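PDB 6E1R: tailspike protein from Acinetobacter phage vB_ApiP_P1, which probably binds and cleaves the capsular polysaccharide of its Acinetobacter baumannii host, as a trimeric tailspike with hydrolase activity. Local coordinates for residues S160-Y165 / L190-F195; N211-D216 / E247-T252. One frame throughout, in Å; residues are numbered along the deposited sequence.

How the contacts relate
Contacts 1 and 2 are both largely buried and belong to the same parallel sheet of a beta-helix, their centres about 10 Å apart. Strand 189-196 of contact 1 pairs directly with strands 208-213 and 215-218 of contact 2, and a probable hydrogen bond from T194 OG1 to D216 OD1 (2.8 Å) joins them. In each contact two residues with positive phi face each other where the coil bends: S163 and Q192, then L214 and A250. The chemistry differs: contact 1 relies on serine hydroxyls, a carboxylate and a water, whereas in contact 2 an asparagine amide supplements the backbone bonds. Both also reach the second subunit of the trimer.

Contact 1: residues S160-Y165 / L190-F195; sequences SSESSY and LSQSTF
E162 and S191 meet through their polar ends: S191 OG donates to E162 OE2 at 3.1 Å, using the carboxylate's anti lone pair. CG of E162, anti to the backbone N (chi1 -173°), lies against S191 CB and OG. The E162 carboxylate also stacks on the Q192 amide, the two planes 22° apart.

The hydroxyls of S164 and S193 form a second polar group. With chi1 at 54°, S164 OG is turned to both S193 OG and a water. S193 OG donates to S164 OG across 2.9 Å, and S164 OG passes its own hydrogen to the water at 2.6 Å. That water donates in turn to S161 O and S191 O, so a single molecule ties the loop before strand 164-167 to strand 189-196.

Backbone bonds run alongside. S163 N donates to S191 O at 2.7 Å and S164 N to Q192 O at 3.2 Å. S191 O thus receives both an amide and the water. From S163 and S193, CA-H groups also approach carbonyl oxygens across the contact, those of Q192 and S164.

Apolar contact comes further on, where CD2 and CE2 of the Y165 ring come obliquely against T194, its CB 3.7 Å from CD2. The same ring meets H197 of the second subunit edge-to-face. T194 OG1, besides its link to D216, bonds to NE2 of that histidine, and S163 OG to Q139 of the second subunit. One side of the contact therefore faces the trimer interface.

Here the two chains bend together at S163 and Q192, both with positive phi. The parallel, in-register stacking of successive coils is characteristic of the right-handed parallel beta-helix found in phage tailspikes.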
# COMPACT_ATOMS: atom_id res chain seq x y z
N SER A 160 13.09 25.05 15.42
CA SER A 160 13.36 26.32 14.76
C SER A 160 13.54 26.19 13.26
O SER A 160 13.45 27.19 12.54
CB SER A 160 14.60 26.97 15.38
OG SER A 160 14.45 27.11 16.79
N SER A 161 13.80 24.98 12.75
CA SER A 161 13.92 24.74 11.32
C SER A 161 12.69 24.05 10.74
O SER A 161 12.73 23.61 9.59
CB SER A 161 15.17 23.91 11.03
OG SER A 161 16.35 24.59 11.42
N GLU A 162 11.61 23.95 11.51
CA GLU A 162 10.42 23.25 11.05
C GLU A 162 9.85 23.93 9.81
O GLU A 162 9.96 25.15 9.63
CB GLU A 162 9.37 23.18 12.16
CG GLU A 162 8.16 22.32 11.83
CD GLU A 162 7.13 22.30 12.94
OE1 GLU A 162 6.82 23.38 13.49
OE2 GLU A 162 6.65 21.20 13.27
N SER A 163 9.25 23.11 8.94
CA SER A 163 8.62 23.54 7.69
C SER A 163 9.67 23.99 6.69
O SER A 163 10.36 24.99 6.90
CB SER A 163 7.60 24.66 7.94
OG SER A 163 6.57 24.22 8.80
N SER A 164 9.82 23.23 5.60
CA SER A 164 10.77 23.57 4.55
C SER A 164 10.39 22.80 3.29
O SER A 164 9.57 21.88 3.33
CB SER A 164 12.21 23.27 4.97
OG SER A 164 12.36 21.93 5.41
N TYR A 165 11.00 23.19 2.18
CA TYR A 165 10.76 22.53 0.90
C TYR A 165 12.04 22.57 0.08
O TYR A 165 12.64 23.64 -0.08
CB TYR A 165 9.61 23.19 0.14
CG TYR A 165 9.21 22.48 -1.13
CD1 TYR A 165 9.85 22.74 -2.34
CD2 TYR A 165 8.19 21.53 -1.13
CE1 TYR A 165 9.49 22.09 -3.50
CE2 TYR A 165 7.82 20.88 -2.29
CZ TYR A 165 8.47 21.16 -3.47
OH TYR A 165 8.11 20.50 -4.62
N LEU A 190 14.51 18.42 11.71
CA LEU A 190 14.24 18.78 10.32
C LEU A 190 12.81 18.33 10.05
O LEU A 190 12.56 17.24 9.55
CB LEU A 190 15.24 18.12 9.37
CG LEU A 190 15.58 18.82 8.05
CD1 LEU A 190 16.73 18.12 7.35
CD2 LEU A 190 14.37 18.91 7.13
N SER A 191 11.86 19.19 10.39
CA SER A 191 10.46 18.81 10.50
C SER A 191 9.63 19.38 9.36
O SER A 191 9.86 20.51 8.92
CB SER A 191 9.88 19.28 11.84
OG SER A 191 8.48 19.09 11.89
N GLN A 192 8.66 18.59 8.91
CA GLN A 192 7.66 19.00 7.92
C GLN A 192 8.31 19.54 6.65
O GLN A 192 8.05 20.65 6.20
CB GLN A 192 6.68 20.01 8.52
CG GLN A 192 5.81 19.42 9.63
CD GLN A 192 4.77 20.40 10.14
OE1 GLN A 192 4.78 21.58 9.80
NE2 GLN A 192 3.86 19.90 10.97
N SER A 193 9.17 18.71 6.07
CA SER A 193 9.91 19.05 4.86
C SER A 193 9.50 18.12 3.72
O SER A 193 8.88 17.07 3.92
CB SER A 193 11.42 18.97 5.09
OG SER A 193 12.13 19.41 3.95
N THR A 194 9.87 18.52 2.51
CA THR A 194 9.64 17.73 1.31
C THR A 194 10.89 17.76 0.45
O THR A 194 11.44 18.84 0.20
CB THR A 194 8.44 18.25 0.51
OG1 THR A 194 7.26 18.20 1.32
CG2 THR A 194 8.22 17.41 -0.74
N PHE A 195 11.34 16.59 0.02
CA PHE A 195 12.49 16.46 -0.87
C PHE A 195 11.98 15.93 -2.20
O PHE A 195 11.71 14.73 -2.34
CB PHE A 195 13.55 15.55 -0.25
CG PHE A 195 14.15 16.09 1.02
CD1 PHE A 195 13.54 15.83 2.24
CD2 PHE A 195 15.29 16.86 0.99
CE1 PHE A 195 14.08 16.33 3.41
CE2 PHE A 195 15.83 17.36 2.16
CZ PHE A 195 15.23 17.10 3.37
O HOH W 1 12.33 21.68 8.03

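Contact 2: residues N211-D216 / E247-T252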
# COMPACT_ATOMS: atom_id res chain seq x y z
N ASN A 211 18.01 15.04 12.14
CA ASN A 211 16.91 14.35 12.80
C ASN A 211 15.64 14.62 12.01
O ASN A 211 14.98 15.65 12.19
CB ASN A 211 16.78 14.83 14.25
CG ASN A 211 15.92 13.91 15.09
OD1 ASN A 211 15.52 12.83 14.65
ND2 ASN A 211 15.64 14.33 16.32
N LEU A 212 15.29 13.69 11.12
CA LEU A 212 14.16 13.85 10.23
C LEU A 212 12.85 13.51 10.92
O LEU A 212 12.77 12.55 11.69
CB LEU A 212 14.33 12.96 9.00
CG LEU A 212 15.54 13.25 8.11
CD1 LEU A 212 15.69 12.17 7.06
CD2 LEU A 212 15.41 14.62 7.46
N ILE A 213 11.81 14.29 10.63
CA ILE A 213 10.47 13.98 11.10
C ILE A 213 9.46 14.64 10.17
O ILE A 213 9.64 15.79 9.76
CB ILE A 213 10.26 14.40 12.58
CG1 ILE A 213 8.88 13.94 13.07
CG2 ILE A 213 10.41 15.89 12.75
CD1 ILE A 213 8.65 14.16 14.55
N LEU A 214 8.41 13.89 9.83
CA LEU A 214 7.34 14.36 8.95
C LEU A 214 7.90 14.84 7.61
O LEU A 214 7.50 15.88 7.08
CB LEU A 214 6.52 15.46 9.62
CG LEU A 214 5.49 14.98 10.65
CD1 LEU A 214 4.94 16.15 11.45
CD2 LEU A 214 4.37 14.21 9.98
N CYS A 215 8.82 14.06 7.04
CA CYS A 215 9.45 14.37 5.76
C CYS A 215 9.08 13.31 4.74
O CYS A 215 9.16 12.11 5.03
CB CYS A 215 10.97 14.46 5.90
SG CYS A 215 11.54 15.80 6.95
N ASP A 216 8.68 13.74 3.55
CA ASP A 216 8.43 12.85 2.43
C ASP A 216 9.49 13.05 1.36
O ASP A 216 9.97 14.16 1.13
CB ASP A 216 7.03 13.07 1.84
CG ASP A 216 6.88 14.43 1.20
OD1 ASP A 216 7.30 15.43 1.82
OD2 ASP A 216 6.34 14.51 0.08
N GLU A 247 12.20 12.35 18.44
CA GLU A 247 12.37 11.05 17.80
C GLU A 247 12.15 11.16 16.30
O GLU A 247 11.24 11.87 15.85
CB GLU A 247 11.40 10.03 18.40
CG GLU A 247 11.53 9.86 19.90
CD GLU A 247 10.46 8.97 20.50
OE1 GLU A 247 9.54 8.57 19.75
OE2 GLU A 247 10.52 8.68 21.71
N PRO A 248 12.95 10.46 15.49
CA PRO A 248 12.75 10.52 14.03
C PRO A 248 11.51 9.76 13.59
O PRO A 248 11.52 8.53 13.50
CB PRO A 248 14.03 9.87 13.47
CG PRO A 248 14.96 9.70 14.65
CD PRO A 248 14.10 9.63 15.86
N ASN A 249 10.43 10.48 13.28
CA ASN A 249 9.13 9.88 13.00
C ASN A 249 8.62 10.28 11.63
O ASN A 249 9.03 11.28 11.05
CB ASN A 249 8.10 10.29 14.06
CG ASN A 249 8.57 10.01 15.48
OD1 ASN A 249 9.35 9.10 15.72
ND2 ASN A 249 8.08 10.81 16.42
N ALA A 250 7.71 9.45 11.10
CA ALA A 250 6.84 9.82 9.97
C ALA A 250 7.65 10.23 8.74
O ALA A 250 7.48 11.33 8.19
CB ALA A 250 5.87 10.92 10.38
N ASN A 251 8.52 9.34 8.28
CA ASN A 251 9.35 9.58 7.11
C ASN A 251 9.01 8.55 6.05
O ASN A 251 9.26 7.35 6.24
CB ASN A 251 10.83 9.55 7.49
CG ASN A 251 11.19 10.64 8.49
OD1 ASN A 251 10.74 11.78 8.36
ND2 ASN A 251 11.98 10.29 9.49
N THR A 252 8.46 9.01 4.93
CA THR A 252 7.99 8.15 3.85
C THR A 252 8.80 8.40 2.58
O THR A 252 9.15 9.54 2.27
CB THR A 252 6.50 8.37 3.56
OG1 THR A 252 5.83 8.77 4.77
CG2 THR A 252 5.86 7.10 3.01
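L214 and A250 lie opposite each other in two segments that run 22° apart, in a register that leads on to a parallel bridge between D216 and T252. L214 N donates to N249 O (2.9 Å) and T252 N to C215 O (3.2 Å).

N251 supplements this ladder with its side chain. Its CG stands anti to the carbonyl carbon (chi1 -63°), and the amide reaches back over the bend. C215 N is shared between two acceptors: N251 OD1, the straighter bond at 3.3 Å and in the amide plane, and A250 O, a weak one. ND2 donates a straight but weak bond to L212 O, and L212 CB packs against the same amide.

Packing contacts flank it. CD2 of L214 makes an apolar contact with A250 CB at 3.6 Å, and the I213 side chain runs beside that of N249, whose OD1 is bonded to T274 N. At the other end, N211 OD1 abuts P248 CG at 3.2 Å, the two side chains crossing at about a right angle.

Where L214 and A250 bend the chain and regular strand pairing lapses, N251 thus gives buried backbone groups of the neighbouring coil polar partners, taking the larger share of a C215 N-H that A250 O holds weakly.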